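Local coordinates for glutathione s-transferase (Oryza sativa, PDB 1OYJ), which conjugates reduced glutathione to a wide range of hydrophobic electrophiles, as a tau-class glutathione transferase linked to herbicide detoxification, at residues G40-S43 with D44-R48. Sequence-based numbering, arbitrary orientation.
Sequences GNKS and DLLLR. With GSH (glutathione), chain N.
Ser43 caps Leu46 N at the start of helix 44-49, where the one guanidinium, that of Arg48, meets Asp44 at its edge. Asp44 OD2 lies in the guanidinium plane, 3.5 Å from Arg48 NE, and forms a salt bridge one turn along the helix. Ser43 is the N-cap. With chi1 76° its OG lies between the backbone N and the carbonyl carbon, a position from which it reaches Leu46 N. There OG accepts a nearly straight bond at 3.1 Å (173°). The same OG is hydrogen-bonded to Glu37 OE2. Leu47 N donates to Ser43 O at 3.0 Å, an i to i+4 bond of the first turn. Lys42 precedes the cap and runs extended toward glutathione. Its CG touches Leu46 CD2 at 3.7 Å, and its CD passes Leu47 CD2 at 4.1 Å, crossing that side chain at about a right angle. Lys42 NZ then donates to O31 of the glycyl carboxylate of glutathione at 2.8 Å, and is also hydrogen-bonded to Arg54 O. A leucine in place of Lys42 would probably leave both acceptors without this donor. Leu46 and Leu47 thus pack against the lysine's aliphatic stem, while the Lys42 ammonium probably offsets the carboxylate charge in the glutathione site of the thioredoxin-like domain.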
loop_
_atom_site.group_PDB
_atom_site.type_symbol
_atom_site.label_atom_id
_atom_site.label_comp_id
_atom_site.label_asym_id
_atom_site.label_seq_id
_atom_site.Cartn_x
_atom_site.Cartn_y
_atom_site.Cartn_z
ATOM N N GLY A 40 21.963 -6.368 10.021
ATOM C CA GLY A 40 22.992 -5.530 10.600
ATOM C C GLY A 40 24.202 -5.496 9.676
ATOM O O GLY A 40 25.134 -4.700 9.876
ATOM N N ASN A 41 24.191 -6.315 8.632
ATOM C CA ASN A 41 25.327 -6.378 7.733
ATOM C C ASN A 41 24.748 -6.719 6.340
ATOM O O ASN A 41 25.037 -7.716 5.730
ATOM C CB ASN A 41 26.369 -7.368 8.343
ATOM C CG ASN A 41 27.703 -7.323 7.690
ATOM O OD1 ASN A 41 28.386 -6.289 7.650
ATOM N ND2 ASN A 41 28.143 -8.489 7.218
ATOM N N LYS A 42 23.914 -5.838 5.836
ATOM C CA LYS A 42 23.222 -6.077 4.571
ATOM C C LYS A 42 24.172 -6.340 3.432
ATOM O O LYS A 42 25.223 -5.738 3.380
ATOM C CB LYS A 42 22.290 -4.964 4.220
ATOM C CG LYS A 42 21.074 -4.849 5.189
ATOM C CD LYS A 42 20.185 -3.630 4.962
ATOM C CE LYS A 42 19.329 -3.289 6.184
ATOM N NZ LYS A 42 18.453 -2.026 6.086
ATOM N N SER A 43 23.820 -7.243 2.511
ATOM C CA SER A 43 24.723 -7.531 1.397
ATOM C C SER A 43 24.715 -6.476 0.322
ATOM O O SER A 43 23.728 -5.737 0.094
ATOM C CB SER A 43 24.334 -8.866 0.760
ATOM O OG SER A 43 23.189 -8.707 -0.013
ATOM N N ASP A 44 25.803 -6.387 -0.410
ATOM C CA ASP A 44 25.823 -5.472 -1.551
ATOM C C ASP A 44 24.588 -5.724 -2.485
ATOM O O ASP A 44 23.987 -4.808 -2.987
ATOM C CB ASP A 44 27.197 -5.587 -2.259
ATOM C CG ASP A 44 27.325 -4.667 -3.438
ATOM O OD1 ASP A 44 26.969 -3.463 -3.343
ATOM O OD2 ASP A 44 27.801 -5.058 -4.518
ATOM N N LEU A 45 24.187 -6.968 -2.682
ATOM C CA LEU A 45 23.095 -7.290 -3.609
ATOM C C LEU A 45 21.747 -6.732 -3.068
ATOM O O LEU A 45 21.030 -6.077 -3.752
ATOM C CB LEU A 45 23.067 -8.809 -3.908
ATOM C CG LEU A 45 21.883 -9.344 -4.718
ATOM C CD1 LEU A 45 21.977 -8.941 -6.141
ATOM C CD2 LEU A 45 21.715 -10.877 -4.563
ATOM N N LEU A 46 21.462 -6.911 -1.788
ATOM C CA LEU A 46 20.276 -6.338 -1.279
ATOM C C LEU A 46 20.294 -4.784 -1.438
ATOM O O LEU A 46 19.346 -4.155 -1.930
ATOM C CB LEU A 46 20.100 -6.771 0.173
ATOM C CG LEU A 46 19.123 -5.999 1.029
ATOM C CD1 LEU A 46 17.772 -6.132 0.518
ATOM C CD2 LEU A 46 19.201 -6.442 2.447
ATOM N N LEU A 47 21.403 -4.164 -1.058
ATOM C CA LEU A 47 21.472 -2.721 -1.130
ATOM C C LEU A 47 21.322 -2.215 -2.539
ATOM O O LEU A 47 20.750 -1.102 -2.740
ATOM C CB LEU A 47 22.779 -2.223 -0.543
ATOM C CG LEU A 47 22.859 -2.491 0.948
ATOM C CD1 LEU A 47 24.278 -2.075 1.388
ATOM C CD2 LEU A 47 21.822 -1.756 1.694
ATOM N N ARG A 48 21.820 -2.982 -3.509
ATOM C CA ARG A 48 21.617 -2.601 -4.916
ATOM C C ARG A 48 20.264 -2.860 -5.477
ATOM O O ARG A 48 19.854 -2.139 -6.396
ATOM C CB ARG A 48 22.501 -3.396 -5.882
ATOM C CG ARG A 48 23.927 -2.919 -5.946
ATOM C CD ARG A 48 24.824 -3.612 -7.053
ATOM N NE ARG A 48 25.112 -5.043 -6.831
ATOM C CZ ARG A 48 24.587 -6.058 -7.549
ATOM N NH1 ARG A 48 23.735 -5.810 -8.556
ATOM N NH2 ARG A 48 24.934 -7.320 -7.267
HETATM N N1 GSH N . 6.793 -2.639 3.543
HETATM C CA1 GSH N . 7.585 -3.806 3.756
HETATM C C1 GSH N . 7.256 -5.044 3.012
HETATM O O11 GSH N . 7.983 -5.875 2.510
HETATM O O12 GSH N . 6.060 -5.232 2.953
HETATM C CB1 GSH N . 8.468 -3.934 4.978
HETATM C CG1 GSH N . 9.475 -5.091 4.995
HETATM C CD1 GSH N . 10.331 -4.977 6.251
HETATM O OE1 GSH N . 9.891 -4.334 7.189
HETATM N N2 GSH N . 11.501 -5.615 6.313
HETATM C CA2 GSH N . 12.346 -5.531 7.479
HETATM C C2 GSH N . 13.654 -4.896 6.978
HETATM O O2 GSH N . 14.176 -5.430 6.022
HETATM C CB2 GSH N . 12.562 -6.955 7.993
HETATM S SG2 GSH N . 11.036 -7.615 8.771
HETATM N N3 GSH N . 14.095 -3.708 7.394
HETATM C CA3 GSH N . 15.567 -3.745 7.591
HETATM C C3 GSH N . 16.264 -3.116 8.796
HETATM O O31 GSH N . 17.333 -2.437 8.662
HETATM O O32 GSH N . 15.823 -3.315 9.917
#